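Local atomic coordinates of tegumental protein 20.8 kDa (Clonorchis sinensis, PDB entry 5X2E), a protein that binds a calcium ion in the first loop of its EF-hand pair, the calmodulin-like domain that forms one piece of a longer tegumental-allergen-like protein. Residues N5-I10 against N16-P21; E38-L43 against G50-E55. One frame throughout, in Å; residues are numbered along the deposited sequence.

From the N terminus, helix 3-10 runs into the calcium-binding loop, and contact 1 (5-10 with 16-21) closes that loop by bringing the end of the helix against strand 17-19. Helix 20-29 then leaves the loop and leads to helix 35-44. Contact 2 (38-43 with 50-55) repeats the closure in the second helix-loop-helix unit, between helix 35-44 and strand 51-53. The two contacts follow in series, neither nesting nor crossing, and they join through the two-stranded antiparallel sheet: Ile-18 N lies 2.8 Å from Ile-52 O and Asn-16 O 2.9 Å from Leu-54 N, both probable hydrogen bonds. Helix 65-79 packs against both halves of this EF-hand pair.

Contact 1. Residues N5-I10 against N16-P21; sequences NIFVSI and NVISYP. With CA (calcium ion), chain B.
Ile-18 packs against Phe-7 and Ile-10 in the first EF-hand, where the strand of the calcium loop returns to the helix that leads into it. The isoleucine is divided between its two partners. Its CG1 sits over one face of the Phe-7 ring, a CH-pi contact with the carbon 4.2 Å from the ring centroid and 25° off the ring normal, while CD1 reaches the rim at Phe-7 CD1, 3.5 Å away. With CG anti to the backbone N (chi1 -177°), the phenyl group leans across to the strand. Its far end meets Asn-16: CZ lies 3.9 Å from Asn-16 O, which stands at the ring edge in the ring plane. The amide of Asn-16 is turned only 19° from that plane, and its OD1 is held by a hydrogen bond from Arg-72 of helix 65-79.

One residue along the strand, Val-17 directs its side chain away from the helix and gives its carbonyl oxygen to calcium, Val-17 O standing 2.3 Å from the ion. Asp-11, Asp-13, Thr-15, Glu-22 and a water complete the site. The strand thus serves the metal with its backbone and the hydrophobic core with the next side chain. Beyond the phenyl ring, Ile-18 and Ile-10 meet branch to branch, CG2 of one 3.6 Å from CG2 of the other.

Contact 2. Residues E38-L43 against G50-E55; sequences EKWKQL and GSITLE
The second EF-hand of the pair is closed where its first helix, 35-44, faces strand 51-53 of its own loop, and a single isoleucine bridges the gap. Ile-52 points toward the helix and extends its longer branch: CG1 is anti to the carbonyl carbon (chi1 -69°) and chi2 is 162°, which carries CD1 out to the helix backbone. There the methyl group stands 3.7 Å from Trp-40 O, a van der Waals contact with a peptide oxygen, and Ile-52 CD1 also comes within 4.1 Å of Trp-40 CB. The same methyl lies at the edge of the indole, near its plane.

Lys-41 is a marginal partner, its backbone N 4.4 Å from Ile-52 CD1. Its long chain runs away from the isoleucine, extended through all its later torsions, and its ammonium end makes a cation-pi interaction with Tyr-20 of the first EF-hand. Only 109 Å² is buried between the two segments, so this is a slender junction, and it consists of apolar and van der Waals contact.

The first EF-hand adds to the packing: the Trp-40 side chain touches Ile-6, Ile-10 and Ile-18, while within its own helix the indole meets the ring of Phe-44 edge-to-face. Ile-52 in turn touches Ile-18, its backbone partner in the neighbouring strand. A hydrophobic residue in each loop strand, paired through the short antiparallel sheet and turned inward to the helices, is the hallmark of paired EF-hands.

Contact 1. Residues N5-I10 against N16-P21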
ATOM      1  N   ASN A   5      -0.487  -7.981   1.359  1.00 27.94           N
ATOM      2  CA  ASN A   5      -0.970  -7.705   2.695  1.00 27.47           C
ATOM      3  C   ASN A   5      -0.645  -6.284   3.166  1.00 26.41           C
ATOM      4  O   ASN A   5      -1.495  -5.588   3.725  1.00 25.84           O
ATOM      5  CB  ASN A   5      -0.338  -8.717   3.624  1.00 32.79           C
ATOM      6  CG  ASN A   5      -0.917  -8.729   5.010  1.00 41.34           C
ATOM      7  OD1 ASN A   5      -1.490  -7.761   5.484  1.00 45.24           O
ATOM      8  ND2 ASN A   5      -0.719  -9.849   5.698  1.00 45.97           N
ATOM      9  N   ILE A   6       0.597  -5.854   2.959  1.00 25.99           N
ATOM     10  CA  ILE A   6       1.021  -4.546   3.467  1.00 25.75           C
ATOM     11  C   ILE A   6       0.251  -3.437   2.739  1.00 23.30           C
ATOM     12  O   ILE A   6      -0.177  -2.471   3.373  1.00 23.01           O
ATOM     13  CB  ILE A   6       2.560  -4.390   3.349  1.00 27.37           C
ATOM     14  CG1 ILE A   6       3.248  -5.381   4.309  1.00 30.98           C
ATOM     15  CG2 ILE A   6       2.988  -2.944   3.638  1.00 25.97           C
ATOM     16  CD1 ILE A   6       4.712  -5.656   4.000  1.00 34.25           C
ATOM     17  N   PHE A   7       0.029  -3.589   1.433  1.00 22.81           N
ATOM     18  CA  PHE A   7      -0.742  -2.580   0.683  1.00 21.38           C
ATOM     19  C   PHE A   7      -2.122  -2.431   1.328  1.00 20.13           C
ATOM     20  O   PHE A   7      -2.589  -1.320   1.590  1.00 20.05           O
ATOM     21  CB  PHE A   7      -0.934  -2.945  -0.796  1.00 20.88           C
ATOM     22  CG  PHE A   7      -1.649  -1.874  -1.554  1.00 20.15           C
ATOM     23  CD1 PHE A   7      -0.924  -0.945  -2.280  1.00 19.88           C
ATOM     24  CD2 PHE A   7      -3.050  -1.793  -1.552  1.00 20.33           C
ATOM     25  CE1 PHE A   7      -1.553   0.081  -2.958  1.00 20.40           C
ATOM     26  CE2 PHE A   7      -3.688  -0.756  -2.219  1.00 19.68           C
ATOM     27  CZ  PHE A   7      -2.943   0.173  -2.923  1.00 19.35           C
ATOM     28  N   VAL A   8      -2.791  -3.558   1.517  1.00 20.76           N
ATOM     29  CA  VAL A   8      -4.120  -3.525   2.120  1.00 21.84           C
ATOM     30  C   VAL A   8      -4.086  -2.943   3.525  1.00 21.74           C
ATOM     31  O   VAL A   8      -4.934  -2.120   3.884  1.00 22.51           O
ATOM     32  CB  VAL A   8      -4.752  -4.923   2.087  1.00 22.06           C
ATOM     33  CG1 VAL A   8      -6.014  -4.975   2.954  1.00 23.55           C
ATOM     34  CG2 VAL A   8      -5.057  -5.286   0.629  1.00 22.33           C
ATOM     35  N   SER A   9      -3.057  -3.273   4.297  1.00 21.45           N
ATOM     36  CA  SER A   9      -2.928  -2.682   5.628  1.00 22.14           C
ATOM     37  C   SER A   9      -2.739  -1.154   5.633  1.00 22.22           C
ATOM     38  O   SER A   9      -3.318  -0.433   6.452  1.00 23.49           O
ATOM     39  CB  SER A   9      -1.769  -3.313   6.360  1.00 26.73           C
ATOM     40  OG  SER A   9      -1.798  -2.860   7.695  1.00 32.60           O
ATOM     41  N   ILE A  10      -1.915  -0.659   4.727  1.00 20.88           N
ATOM     42  CA  ILE A  10      -1.683   0.779   4.652  1.00 20.04           C
ATOM     43  C   ILE A  10      -2.946   1.523   4.160  1.00 19.04           C
ATOM     44  O   ILE A  10      -3.302   2.578   4.688  1.00 19.04           O
ATOM     45  CB  ILE A  10      -0.490   1.088   3.738  1.00 19.58           C
ATOM     46  CG1 ILE A  10       0.804   0.503   4.322  1.00 20.72           C
ATOM     47  CG2 ILE A  10      -0.362   2.594   3.539  1.00 19.99           C
ATOM     48  CD1 ILE A  10       1.965   0.507   3.325  1.00 22.46           C
ATOM     49  N   ASN A  16      -7.788   2.042  -2.679  1.00 16.43           N
ATOM     50  CA  ASN A  16      -6.748   1.576  -3.610  1.00 16.22           C
ATOM     51  C   ASN A  16      -5.841   2.700  -4.107  1.00 17.18           C
ATOM     52  O   ASN A  16      -5.123   2.568  -5.108  1.00 18.91           O
ATOM     53  CB  ASN A  16      -7.360   0.808  -4.782  1.00 18.22           C
ATOM     54  CG  ASN A  16      -8.060  -0.436  -4.322  1.00 19.71           C
ATOM     55  OD1 ASN A  16      -7.457  -1.268  -3.640  1.00 20.91           O
ATOM     56  ND2 ASN A  16      -9.349  -0.547  -4.627  1.00 21.02           N
ATOM     57  N   VAL A  17      -5.815   3.771  -3.327  1.00 16.71           N
ATOM     58  CA  VAL A  17      -4.799   4.789  -3.414  1.00 17.29           C
ATOM     59  C   VAL A  17      -4.244   4.956  -1.998  1.00 17.47           C
ATOM     60  O   VAL A  17      -5.000   5.271  -1.066  1.00 18.00           O
ATOM     61  CB  VAL A  17      -5.348   6.116  -3.921  1.00 18.73           C
ATOM     62  CG1 VAL A  17      -4.211   7.124  -4.030  1.00 21.38           C
ATOM     63  CG2 VAL A  17      -6.056   5.932  -5.281  1.00 20.53           C
ATOM     64  N   ILE A  18      -2.942   4.753  -1.843  1.00 16.90           N
ATOM     65  CA  ILE A  18      -2.260   5.014  -0.591  1.00 17.23           C
ATOM     66  C   ILE A  18      -1.915   6.508  -0.556  1.00 17.53           C
ATOM     67  O   ILE A  18      -1.169   7.045  -1.398  1.00 18.54           O
ATOM     68  CB  ILE A  18      -1.006   4.133  -0.441  1.00 18.77           C
ATOM     69  CG1 ILE A  18      -1.445   2.695  -0.133  1.00 19.90           C
ATOM     70  CG2 ILE A  18      -0.062   4.734   0.611  1.00 18.06           C
ATOM     71  CD1 ILE A  18      -0.252   1.711  -0.051  1.00 20.58           C
ATOM     72  N   SER A  19      -2.510   7.211   0.383  1.00 17.75           N
ATOM     73  CA  SER A  19      -2.159   8.593   0.586  1.00 18.86           C
ATOM     74  C   SER A  19      -0.852   8.690   1.365  1.00 18.40           C
ATOM     75  O   SER A  19      -0.468   7.764   2.115  1.00 18.56           O
ATOM     76  CB  SER A  19      -3.290   9.325   1.342  1.00 18.81           C
ATOM     77  OG  SER A  19      -3.248   8.940   2.705  1.00 18.96           O
ATOM     78  N   TYR A  20      -0.171   9.818   1.248  1.00 19.13           N
ATOM     79  CA  TYR A  20       1.033   9.997   2.025  1.00 19.26           C
ATOM     80  C   TYR A  20       0.765   9.947   3.562  1.00 18.72           C
ATOM     81  O   TYR A  20       1.492   9.260   4.283  1.00 18.48           O
ATOM     82  CB  TYR A  20       1.754  11.258   1.604  1.00 20.80           C
ATOM     83  CG  TYR A  20       2.360  11.269   0.192  1.00 22.60           C
ATOM     84  CD1 TYR A  20       2.459  10.124  -0.585  1.00 23.10           C
ATOM     85  CD2 TYR A  20       2.831  12.465  -0.338  1.00 24.79           C
ATOM     86  CE1 TYR A  20       3.054  10.166  -1.851  1.00 22.36           C
ATOM     87  CE2 TYR A  20       3.396  12.524  -1.590  1.00 25.19           C
ATOM     88  CZ  TYR A  20       3.504  11.372  -2.356  1.00 24.90           C
ATOM     89  OH  TYR A  20       4.114  11.492  -3.601  1.00 30.18           O
ATOM     90  N   PRO A  21      -0.342  10.533   4.067  1.00 18.87           N
ATOM     91  CA  PRO A  21      -0.610  10.323   5.513  1.00 19.07           C
ATOM     92  C   PRO A  21      -0.820   8.837   5.881  1.00 17.28           C
ATOM     93  O   PRO A  21      -0.346   8.426   6.952  1.00 18.12           O
ATOM     94  CB  PRO A  21      -1.891  11.146   5.750  1.00 20.25           C
ATOM     95  CG  PRO A  21      -1.739  12.290   4.726  1.00 20.20           C
ATOM     96  CD  PRO A  21      -1.187  11.601   3.498  1.00 19.85           C
TER
HETATM   97 CA    CA B 101      -6.387   5.095   0.800  1.00 17.56          CA
HETATM   98  O   HOH W   1      -6.507   7.433   0.681  1.00 23.58           O

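Contact 2. Residues E38-L43 against G50-E55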
ATOM      1  N   GLU A  38      10.191   7.984   2.051  1.00 26.32           N
ATOM      2  CA  GLU A  38      10.850   8.371   0.802  1.00 30.24           C
ATOM      3  C   GLU A  38      11.053   7.187  -0.140  1.00 28.36           C
ATOM      4  O   GLU A  38      10.920   7.337  -1.342  1.00 29.70           O
ATOM      5  CB  GLU A  38      12.193   9.029   1.085  1.00 36.86           C
ATOM      6  CG  GLU A  38      12.070  10.443   1.606  1.00 45.86           C
ATOM      7  CD  GLU A  38      12.173  11.485   0.515  1.00 53.02           C
ATOM      8  OE1 GLU A  38      13.316  11.912   0.230  1.00 55.47           O
ATOM      9  OE2 GLU A  38      11.121  11.879  -0.049  1.00 55.32           O
ATOM     10  N   LYS A  39      11.369   6.012   0.399  1.00 28.45           N
ATOM     11  CA  LYS A  39      11.596   4.842  -0.446  1.00 28.81           C
ATOM     12  C   LYS A  39      10.311   4.433  -1.177  1.00 26.14           C
ATOM     13  O   LYS A  39      10.339   4.124  -2.369  1.00 26.23           O
ATOM     14  CB  LYS A  39      12.138   3.669   0.378  1.00 32.30           C
ATOM     15  CG  LYS A  39      13.484   3.913   1.046  1.00 38.91           C
ATOM     16  CD  LYS A  39      13.880   2.658   1.823  1.00 44.05           C
ATOM     17  CE  LYS A  39      14.428   2.977   3.216  1.00 47.96           C
ATOM     18  NZ  LYS A  39      15.726   3.713   3.166  1.00 49.33           N
ATOM     19  N   TRP A  40       9.180   4.430  -0.476  1.00 24.67           N
ATOM     20  CA  TRP A  40       7.887   4.104  -1.104  1.00 23.95           C
ATOM     21  C   TRP A  40       7.525   5.130  -2.171  1.00 24.15           C
ATOM     22  O   TRP A  40       6.987   4.789  -3.238  1.00 24.68           O
ATOM     23  CB  TRP A  40       6.773   4.009  -0.036  1.00 25.05           C
ATOM     24  CG  TRP A  40       6.705   2.641   0.594  1.00 27.23           C
ATOM     25  CD1 TRP A  40       7.682   2.028   1.355  1.00 30.01           C
ATOM     26  CD2 TRP A  40       5.625   1.700   0.489  1.00 27.66           C
ATOM     27  NE1 TRP A  40       7.269   0.771   1.719  1.00 30.98           N
ATOM     28  CE2 TRP A  40       6.011   0.545   1.203  1.00 29.83           C
ATOM     29  CE3 TRP A  40       4.371   1.713  -0.150  1.00 27.42           C
ATOM     30  CZ2 TRP A  40       5.195  -0.577   1.299  1.00 30.25           C
ATOM     31  CZ3 TRP A  40       3.554   0.592  -0.026  1.00 29.03           C
ATOM     32  CH2 TRP A  40       3.979  -0.535   0.684  1.00 30.30           C
ATOM     33  N   LYS A  41       7.778   6.394  -1.878  1.00 24.40           N
ATOM     34  CA  LYS A  41       7.464   7.442  -2.851  1.00 24.66           C
ATOM     35  C   LYS A  41       8.320   7.231  -4.105  1.00 24.95           C
ATOM     36  O   LYS A  41       7.835   7.344  -5.227  1.00 25.57           O
ATOM     37  CB  LYS A  41       7.708   8.835  -2.267  1.00 24.96           C
ATOM     38  CG  LYS A  41       6.744   9.291  -1.181  1.00 26.24           C
ATOM     39  CD  LYS A  41       7.124  10.674  -0.642  1.00 25.97           C
ATOM     40  CE  LYS A  41       6.094  11.192   0.387  1.00 25.85           C
ATOM     41  NZ  LYS A  41       6.409  12.557   0.867  1.00 27.75           N
ATOM     42  N   GLN A  42       9.592   6.899  -3.915  1.00 25.35           N
ATOM     43  CA  GLN A  42      10.483   6.746  -5.041  1.00 26.90           C
ATOM     44  C   GLN A  42      10.185   5.512  -5.871  1.00 25.15           C
ATOM     45  O   GLN A  42      10.233   5.550  -7.097  1.00 26.16           O
ATOM     46  CB  GLN A  42      11.903   6.709  -4.529  1.00 30.05           C
ATOM     47  CG  GLN A  42      12.348   8.064  -4.037  1.00 37.21           C
ATOM     48  CD  GLN A  42      13.815   8.098  -3.648  1.00 44.23           C
ATOM     49  OE1 GLN A  42      14.532   7.107  -3.799  1.00 47.90           O
ATOM     50  NE2 GLN A  42      14.269   9.245  -3.143  1.00 44.90           N
ATOM     51  N   LEU A  43       9.877   4.410  -5.207  1.00 25.67           N
ATOM     52  CA  LEU A  43       9.569   3.174  -5.921  1.00 27.25           C
ATOM     53  C   LEU A  43       8.162   3.181  -6.560  1.00 27.30           C
ATOM     54  O   LEU A  43       7.994   2.702  -7.686  1.00 29.04           O
ATOM     55  CB  LEU A  43       9.706   1.958  -4.980  1.00 27.70           C
ATOM     56  CG  LEU A  43      11.111   1.616  -4.443  1.00 27.92           C
ATOM     57  CD1 LEU A  43      11.070   0.561  -3.337  1.00 29.99           C
ATOM     58  CD2 LEU A  43      12.041   1.143  -5.545  1.00 29.13           C
ATOM     59  N   GLY A  50       1.798  12.505  -6.076  1.00 25.17           N
ATOM     60  CA  GLY A  50       1.291  12.875  -4.770  1.00 25.51           C
ATOM     61  C   GLY A  50       0.567  11.766  -4.027  1.00 23.49           C
ATOM     62  O   GLY A  50       0.046  12.001  -2.938  1.00 25.40           O
ATOM     63  N   SER A  51       0.522  10.567  -4.597  1.00 21.38           N
ATOM     64  CA  SER A  51      -0.093   9.419  -3.917  1.00 20.36           C
ATOM     65  C   SER A  51       0.365   8.160  -4.644  1.00 20.33           C
ATOM     66  O   SER A  51       1.030   8.242  -5.696  1.00 20.90           O
ATOM     67  CB  SER A  51      -1.604   9.501  -3.899  1.00 22.12           C
ATOM     68  OG  SER A  51      -2.115   9.474  -5.219  1.00 25.91           O
ATOM     69  N   ILE A  52       0.037   7.013  -4.077  1.00 18.87           N
ATOM     70  CA  ILE A  52       0.504   5.747  -4.606  1.00 19.63           C
ATOM     71  C   ILE A  52      -0.693   4.905  -4.995  1.00 18.87           C
ATOM     72  O   ILE A  52      -1.437   4.430  -4.145  1.00 19.62           O
ATOM     73  CB  ILE A  52       1.382   5.016  -3.571  1.00 20.44           C
ATOM     74  CG1 ILE A  52       2.737   5.749  -3.365  1.00 21.32           C
ATOM     75  CG2 ILE A  52       1.583   3.558  -3.990  1.00 22.83           C
ATOM     76  CD1 ILE A  52       3.475   5.370  -2.098  1.00 22.53           C
ATOM     77  N   THR A  53      -0.904   4.684  -6.285  1.00 19.85           N
ATOM     78  CA  THR A  53      -2.056   3.895  -6.714  1.00 19.97           C
ATOM     79  C   THR A  53      -1.757   2.406  -6.681  1.00 18.73           C
ATOM     80  O   THR A  53      -0.602   1.963  -6.815  1.00 19.75           O
ATOM     81  CB  THR A  53      -2.502   4.264  -8.150  1.00 22.42           C
ATOM     82  OG1 THR A  53      -1.468   3.899  -9.072  1.00 24.16           O
ATOM     83  CG2 THR A  53      -2.774   5.749  -8.264  1.00 25.03           C
ATOM     84  N   LEU A  54      -2.820   1.631  -6.528  1.00 20.32           N
ATOM     85  CA  LEU A  54      -2.708   0.188  -6.625  1.00 20.52           C
ATOM     86  C   LEU A  54      -2.051  -0.200  -7.970  1.00 22.46           C
ATOM     87  O   LEU A  54      -1.203  -1.105  -8.002  1.00 25.98           O
ATOM     88  CB  LEU A  54      -4.091  -0.446  -6.491  1.00 20.18           C
ATOM     89  CG  LEU A  54      -4.093  -1.951  -6.646  1.00 21.61           C
ATOM     90  CD1 LEU A  54      -3.178  -2.598  -5.624  1.00 24.08           C
ATOM     91  CD2 LEU A  54      -5.536  -2.464  -6.474  1.00 22.24           C
ATOM     92  N   GLU A  55      -2.429   0.500  -9.051  1.00 21.83           N
ATOM     93  CA  GLU A  55      -1.900   0.203 -10.397  1.00 23.28           C
ATOM     94  C   GLU A  55      -0.364   0.319 -10.449  1.00 24.54           C
ATOM     95  O   GLU A  55       0.326  -0.539 -10.989  1.00 25.96           O
ATOM     96  CB  GLU A  55      -2.530   1.127 -11.463  1.00 25.56           C
ATOM     97  CG  GLU A  55      -4.008   0.841 -11.769  1.00 29.75           C
ATOM     98  CD  GLU A  55      -4.247  -0.466 -12.515  1.00 29.70           C
ATOM     99  OE1 GLU A  55      -3.371  -0.973 -13.239  1.00 32.14           O
ATOM    100  OE2 GLU A  55      -5.322  -1.007 -12.385  1.00 24.78           O
TER